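Local coordinates for protein cephalosporin acylase (Bacillus halodurans, PDB 2NLZ) that probably cleaves amide bonds as an N-terminal nucleophile hydrolase of the gamma-glutamyltranspeptidase family, perhaps deacylating cephalosporins, at residues T56-L61 / V359-A364; N66-D71 / A205-S210; L280-G285 / I301-L306. The protein carries 1 engineered substitution. All blocks are in the same frame, centred on the assembly; numbering follows the deposited sequence.

Contact 1. Residues T56-L61 / V359-A364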
# COMPACT_ATOMS: atom_id res chain seq x y z
N THR D 56 -20.79 30.58 -13.25
CA THR D 56 -21.76 30.52 -14.35
C THR D 56 -21.38 29.45 -15.35
O THR D 56 -22.26 28.83 -15.95
CB THR D 56 -21.89 31.88 -15.07
OG1 THR D 56 -20.59 32.38 -15.42
CG2 THR D 56 -22.60 32.89 -14.19
N ALA D 57 -20.07 29.24 -15.54
CA ALA D 57 -19.57 28.16 -16.39
C ALA D 57 -20.02 26.80 -15.87
O ALA D 57 -20.49 25.98 -16.65
CB ALA D 57 -18.06 28.22 -16.52
N LEU D 58 -19.88 26.61 -14.56
CA LEU D 58 -20.26 25.37 -13.86
C LEU D 58 -21.74 25.04 -14.00
O LEU D 58 -22.15 23.88 -13.96
CB LEU D 58 -19.89 25.44 -12.38
CG LEU D 58 -18.40 25.35 -12.02
CD1 LEU D 58 -18.11 25.88 -10.62
CD2 LEU D 58 -17.88 23.94 -12.17
N THR D 59 -22.53 26.10 -14.15
CA THR D 59 -23.97 26.01 -14.36
C THR D 59 -24.30 25.22 -15.63
O THR D 59 -25.33 24.57 -15.72
CB THR D 59 -24.57 27.41 -14.37
OG1 THR D 59 -25.38 27.57 -13.20
CG2 THR D 59 -25.41 27.67 -15.60
N VAL D 60 -23.38 25.26 -16.59
CA VAL D 60 -23.54 24.56 -17.84
C VAL D 60 -22.71 23.29 -17.86
O VAL D 60 -23.15 22.27 -18.39
CB VAL D 60 -23.10 25.45 -19.02
CG1 VAL D 60 -23.14 24.65 -20.33
CG2 VAL D 60 -23.97 26.73 -19.09
N LEU D 61 -21.53 23.34 -17.24
CA LEU D 61 -20.52 22.28 -17.36
C LEU D 61 -20.69 21.12 -16.40
O LEU D 61 -20.24 20.00 -16.68
CB LEU D 61 -19.11 22.86 -17.22
CG LEU D 61 -18.70 23.81 -18.35
CD1 LEU D 61 -17.54 24.68 -17.90
CD2 LEU D 61 -18.38 23.01 -19.61
N VAL D 359 -21.24 22.81 -6.24
CA VAL D 359 -19.95 23.10 -6.86
C VAL D 359 -19.16 24.08 -6.00
O VAL D 359 -19.67 25.13 -5.60
CB VAL D 359 -20.06 23.61 -8.34
CG1 VAL D 359 -20.48 22.49 -9.26
CG2 VAL D 359 -21.03 24.78 -8.47
N TYR D 360 -17.92 23.72 -5.68
CA TYR D 360 -17.03 24.64 -4.99
C TYR D 360 -15.93 25.14 -5.91
O TYR D 360 -15.55 24.47 -6.88
CB TYR D 360 -16.47 24.07 -3.67
CG TYR D 360 -15.56 25.06 -2.99
CD1 TYR D 360 -16.09 26.19 -2.37
CD2 TYR D 360 -14.18 24.93 -3.02
CE1 TYR D 360 -15.28 27.14 -1.79
CE2 TYR D 360 -13.35 25.88 -2.44
CZ TYR D 360 -13.91 26.98 -1.83
OH TYR D 360 -13.11 27.94 -1.24
N LEU D 361 -15.41 26.31 -5.59
CA LEU D 361 -14.62 27.11 -6.51
C LEU D 361 -13.76 28.03 -5.66
O LEU D 361 -14.23 28.55 -4.63
CB LEU D 361 -15.61 27.90 -7.36
CG LEU D 361 -15.39 29.04 -8.34
CD1 LEU D 361 -16.75 29.33 -8.88
CD2 LEU D 361 -14.80 30.28 -7.69
N ALA D 362 -12.51 28.23 -6.06
CA ALA D 362 -11.67 29.20 -5.38
C ALA D 362 -10.82 29.96 -6.37
O ALA D 362 -10.24 29.38 -7.28
CB ALA D 362 -10.79 28.53 -4.35
N THR D 363 -10.78 31.28 -6.19
CA THR D 363 -9.99 32.16 -7.05
C THR D 363 -9.16 33.16 -6.25
O THR D 363 -9.54 33.61 -5.16
CB THR D 363 -10.89 32.95 -7.99
OG1 THR D 363 -11.96 33.52 -7.22
CG2 THR D 363 -11.50 32.05 -9.06
N ALA D 364 -8.00 33.51 -6.81
CA ALA D 364 -7.14 34.53 -6.24
C ALA D 364 -6.37 35.24 -7.37
O ALA D 364 -6.11 34.65 -8.43
CB ALA D 364 -6.17 33.92 -5.24
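Leu58 carries the helix side of this contact, laying its branched end against Val359 and Leu361 at the start of strand 359-365. Along 56-61 the chain forms the last turns of helix 47-61. Thr56 and Ala57 lead into the contact, and the carbonyl oxygen of Ala57 accepts from both Val60 N and Leu61 N. Leu58 follows. Its CG stands opposite the carbonyl carbon (chi1 -73°), a setting that carries the isobutyl group out to the strand. CD1 leads and settles 3.8 Å from Val359 CB. The same methyl lies equally near a branch of the valine, with Leu58 CD1 to Val359 CG2 also 3.8 Å, while CD2 trails at 4.2 Å from Val359 CG1. The two side chains slide past one another in opposite senses, which brings Val359 CG2 back alongside the root of the leucine, 4.1 Å from Leu58 CB. Both methyls of the valine therefore take part, each against a different part of the leucine. Beyond Val359, Leu58 CD1 also reaches Leu361 CD1 at 4.1 Å. Leu361 is a shared neighbour, since it lies as well on Ala51, Thr54 and Ala55 of the same helix. Ala33 of helix 31-42 touches Leu58 too, and Leu61, the last residue of the segment, packs on that same helix. On the strand, Val359 and Leu361 point toward the helix, whereas Tyr360 between them points away. A helix packed in this manner on alternate residues of a strand, itself paired antiparallel with strands 24-28 and 370-376, is consistent with the layered alpha-beta-beta-alpha fold of N-terminal nucleophile hydrolases.

Contact 2. Residues N66-D71 / A205-S210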
# COMPACT_ATOMS: atom_id res chain seq x y z
N ASN D 66 -25.70 21.49 -9.80
CA ASN D 66 -25.75 22.90 -10.03
C ASN D 66 -26.90 23.29 -10.92
O ASN D 66 -27.54 22.44 -11.52
CB ASN D 66 -24.47 23.27 -10.76
CG ASN D 66 -24.04 24.62 -10.45
OD1 ASN D 66 -23.24 25.20 -11.18
ND2 ASN D 66 -24.56 25.17 -9.37
N GLY D 67 -27.14 24.59 -11.03
CA GLY D 67 -28.10 25.13 -11.98
C GLY D 67 -28.17 26.64 -11.92
O GLY D 67 -27.62 27.27 -11.01
N ILE D 68 -28.84 27.24 -12.90
CA ILE D 68 -29.11 28.67 -12.88
C ILE D 68 -30.13 28.94 -11.78
O ILE D 68 -30.13 30.01 -11.17
CB ILE D 68 -29.62 29.16 -14.24
CG1 ILE D 68 -28.80 28.49 -15.35
CG2 ILE D 68 -29.61 30.69 -14.32
CD1 ILE D 68 -28.73 29.23 -16.65
N GLY D 69 -30.97 27.95 -11.52
CA GLY D 69 -31.92 28.01 -10.41
C GLY D 69 -31.35 27.64 -9.05
O GLY D 69 -32.10 27.20 -8.17
N SER D 70 -30.04 27.81 -8.88
CA SER D 70 -29.37 27.55 -7.60
C SER D 70 -29.43 28.76 -6.70
O SER D 70 -29.81 29.84 -7.14
CB SER D 70 -27.90 27.21 -7.85
OG SER D 70 -27.74 25.94 -8.45
N ASP D 71 -29.08 28.58 -5.43
CA ASP D 71 -28.58 29.73 -4.68
C ASP D 71 -27.08 29.60 -4.42
O ASP D 71 -26.50 28.54 -4.70
CB ASP D 71 -29.41 30.14 -3.44
CG ASP D 71 -29.89 28.98 -2.63
OD1 ASP D 71 -30.97 29.13 -2.02
OD2 ASP D 71 -29.21 27.94 -2.57
N ALA D 205 -27.89 29.01 -22.76
CA ALA D 205 -27.28 30.15 -23.43
C ALA D 205 -28.17 31.40 -23.41
O ALA D 205 -27.70 32.48 -23.02
CB ALA D 205 -26.94 29.79 -24.85
N ASP D 206 -29.44 31.24 -23.81
CA ASP D 206 -30.41 32.34 -23.88
C ASP D 206 -30.60 33.04 -22.54
O ASP D 206 -30.55 34.27 -22.45
CB ASP D 206 -31.77 31.83 -24.39
CG ASP D 206 -31.74 31.42 -25.85
OD1 ASP D 206 -30.83 31.86 -26.58
OD2 ASP D 206 -32.63 30.65 -26.27
N THR D 207 -30.80 32.24 -21.51
CA THR D 207 -31.07 32.79 -20.19
C THR D 207 -29.83 33.42 -19.56
O THR D 207 -29.93 34.46 -18.90
CB THR D 207 -31.76 31.76 -19.26
OG1 THR D 207 -31.90 32.32 -17.96
CG2 THR D 207 -30.96 30.53 -19.15
N LEU D 208 -28.66 32.84 -19.80
CA LEU D 208 -27.42 33.44 -19.30
C LEU D 208 -27.17 34.77 -19.99
O LEU D 208 -26.78 35.73 -19.35
CB LEU D 208 -26.23 32.51 -19.47
CG LEU D 208 -26.12 31.39 -18.44
CD1 LEU D 208 -25.01 30.43 -18.85
CD2 LEU D 208 -25.89 31.91 -17.02
N ARG D 209 -27.44 34.82 -21.29
CA ARG D 209 -27.39 36.08 -22.02
C ARG D 209 -28.41 37.08 -21.46
O ARG D 209 -28.11 38.26 -21.30
CB ARG D 209 -27.59 35.84 -23.52
CG ARG D 209 -27.29 37.04 -24.41
CD ARG D 209 -26.43 36.65 -25.61
NE ARG D 209 -26.80 35.35 -26.16
CZ ARG D 209 -26.06 34.64 -27.00
NH1 ARG D 209 -24.88 35.09 -27.42
NH2 ARG D 209 -26.49 33.46 -27.43
N SER D 210 -29.60 36.59 -21.11
CA SER D 210 -30.64 37.48 -20.62
C SER D 210 -30.28 38.08 -19.26
O SER D 210 -30.66 39.21 -18.99
CB SER D 210 -32.00 36.77 -20.56
OG SER D 210 -33.05 37.67 -20.25
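Ile68 reaches out of the loop between helix 47-61 and strand 71-78 to touch Thr207 and Leu208 of helix 202-212. It occupies the second position of a type I beta turn running from Gly67 to Ser70, which is closed by a weak bond from Ser70 N to Gly67 O. From that corner CB points toward the helix. CG1 stands opposite the carbonyl carbon (chi1 -42°) and carries the chain outward, with CD1 extended beyond it (chi2 -155°), and it is this terminal methyl that makes the contact. Ile68 CD1 meets Thr207 CG2 at 3.6 Å, the two side chains approaching tip to tip. The same CD1 lies 3.8 Å from Leu208 CG and 3.9 Å from Leu208 CD2, where the two side chains cross at a slant. Thr207, with chi1 at 176°, sets CG2 between its backbone N and carbonyl carbon, and that methyl faces the isoleucine. Ile68 also packs on Thr59 of helix 47-61, and Leu208 touches Val60 of that helix, as well as Leu142 and Ile146. Further along the loop, the backbones of Gly69 and Ser70 bond to Gln395 and Ala122. The chemistry across the contact is therefore entirely hydrocarbon: one buried methyl set against a threonine methyl and the branch point of a leucine. Such packing excludes water without imposing direction, and the turn is held by its own weak bond and by the backbone bonds to Gln395 and Ala122.

Contact 3. Residues L280-G285 / I301-L306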
# COMPACT_ATOMS: atom_id res chain seq x y z
N LEU D 280 -14.28 23.01 15.79
CA LEU D 280 -12.89 23.46 15.97
C LEU D 280 -12.67 24.02 17.38
O LEU D 280 -11.59 23.82 17.96
CB LEU D 280 -12.46 24.50 14.93
CG LEU D 280 -11.69 24.07 13.67
CD1 LEU D 280 -10.98 22.73 13.88
CD2 LEU D 280 -12.60 24.00 12.46
N ASN D 281 -13.69 24.68 17.90
CA ASN D 281 -13.62 25.33 19.21
C ASN D 281 -13.61 24.32 20.36
O ASN D 281 -12.94 24.53 21.38
CB ASN D 281 -14.78 26.31 19.37
CG ASN D 281 -14.38 27.58 20.05
OD1 ASN D 281 -13.23 28.04 19.93
ND2 ASN D 281 -15.32 28.17 20.79
N ILE D 282 -14.36 23.24 20.20
CA ILE D 282 -14.31 22.11 21.12
C ILE D 282 -12.93 21.43 21.05
O ILE D 282 -12.28 21.22 22.07
CB ILE D 282 -15.43 21.08 20.81
CG1 ILE D 282 -16.81 21.70 21.04
CG2 ILE D 282 -15.29 19.87 21.69
CD1 ILE D 282 -17.96 20.95 20.38
N VAL D 283 -12.48 21.13 19.84
CA VAL D 283 -11.24 20.38 19.65
C VAL D 283 -9.98 21.19 20.01
O VAL D 283 -8.94 20.63 20.34
CB VAL D 283 -11.18 19.77 18.21
CG1 VAL D 283 -10.27 20.58 17.28
CG2 VAL D 283 -10.74 18.34 18.27
N LYS D 284 -10.12 22.52 19.98
CA LYS D 284 -9.09 23.50 20.34
C LYS D 284 -8.40 23.25 21.69
O LYS D 284 -7.23 23.56 21.85
CB LYS D 284 -9.76 24.87 20.41
CG LYS D 284 -8.90 26.07 20.24
CD LYS D 284 -9.79 27.22 19.77
CE LYS D 284 -10.13 28.22 20.86
NZ LYS D 284 -9.27 29.44 20.77
N GLY D 285 -9.15 22.72 22.65
CA GLY D 285 -8.65 22.48 24.00
C GLY D 285 -7.74 21.28 24.16
O GLY D 285 -7.07 21.13 25.18
N ILE D 301 -13.60 13.36 15.48
CA ILE D 301 -14.94 12.77 15.29
C ILE D 301 -15.91 13.10 16.44
O ILE D 301 -17.07 13.45 16.21
CB ILE D 301 -14.86 11.22 15.05
CG1 ILE D 301 -14.16 10.91 13.73
CG2 ILE D 301 -16.24 10.58 15.02
CD1 ILE D 301 -13.57 9.51 13.66
N GLU D 302 -15.43 13.03 17.68
CA GLU D 302 -16.28 13.35 18.83
C GLU D 302 -16.72 14.81 18.88
O GLU D 302 -17.90 15.09 19.07
CB GLU D 302 -15.62 12.94 20.13
CG GLU D 302 -15.40 11.44 20.27
CD GLU D 302 -16.69 10.64 20.43
OE1 GLU D 302 -17.42 10.45 19.43
OE2 GLU D 302 -16.94 10.18 21.56
N ALA D 303 -15.76 15.72 18.68
CA ALA D 303 -16.02 17.17 18.65
C ALA D 303 -17.00 17.53 17.55
O ALA D 303 -17.96 18.28 17.76
CB ALA D 303 -14.72 17.95 18.47
N MET D 304 -16.76 16.97 16.37
CA MET D 304 -17.64 17.19 15.23
C MET D 304 -19.05 16.77 15.59
O MET D 304 -20.00 17.52 15.34
CB MET D 304 -17.14 16.44 13.99
CG MET D 304 -18.00 16.62 12.74
SD MET D 304 -18.52 18.33 12.43
CE MET D 304 -16.96 19.12 12.06
N LYS D 305 -19.18 15.59 16.19
CA LYS D 305 -20.48 15.05 16.55
C LYS D 305 -21.27 16.00 17.43
O LYS D 305 -22.41 16.30 17.11
CB LYS D 305 -20.33 13.68 17.23
CG LYS D 305 -20.28 12.53 16.23
CD LYS D 305 -19.55 11.33 16.80
CE LYS D 305 -20.38 10.59 17.83
NZ LYS D 305 -19.58 9.52 18.50
N LEU D 306 -20.65 16.50 18.49
CA LEU D 306 -21.36 17.39 19.42
C LEU D 306 -21.82 18.68 18.76
O LEU D 306 -22.96 19.11 18.94
CB LEU D 306 -20.48 17.70 20.64
CG LEU D 306 -20.06 16.47 21.46
CD1 LEU D 306 -18.76 16.74 22.22
CD2 LEU D 306 -21.19 15.99 22.39
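Lys305 NZ is gripped by two oxygens, Glu302 OE1 in a salt bridge and the backbone O of Leu346, on a flank of helix 294-314 that leads away from Ile282 and Val283, which pack on Ala303 of that same helix. The motif is a pair of consecutive helices, 274-283 and 294-314, packed together where a small alanine meets branched side chains. Glu302 presents the syn lone pair of OE1 to the lysine, while its OE2 takes a bond from Leu346 N. Across the helices Ile282 splits its two branches. CG2 sits 3.8 Å from Ala303 CB. The longer branch, with CG1 opposite the carbonyl carbon (chi1 -65°), carries CD1 to within 3.7 Å of Ala303 O and on to Leu306 CB, the isoleucine and leucine side chains crossing at about a right angle. With an alanine here, Leu306 CB and Ala303 CB and O would probably lose the CD1 and CG2 methyls that cover them, opening a gap between the helices. Val283 adds to the cover of the alanine, with CB and CG2 both 4.0 Å from Ala303 CB.

How the contacts relate
From the N terminus, helix 47-61 supplies the first segment of contact 1, and the loop that follows it supplies that of contact 2. Contact 2 closes first, when helix 202-212 returns to 66-71. Contact 3 then closes a short local loop of 15 residues between two neighbouring helices. Contact 1 closes last, at strand 359-365, so both others nest within its long loop while standing in series with each other. Contacts 1 and 2 touch, Thr59 OG1 lying 3.1 Å from Gly67 O, and together join strand 359-365, helix 47-61, the loop after it and helix 202-212. Contact 3 lies across the chain's centre from contact 2, their centres about 39 Å apart.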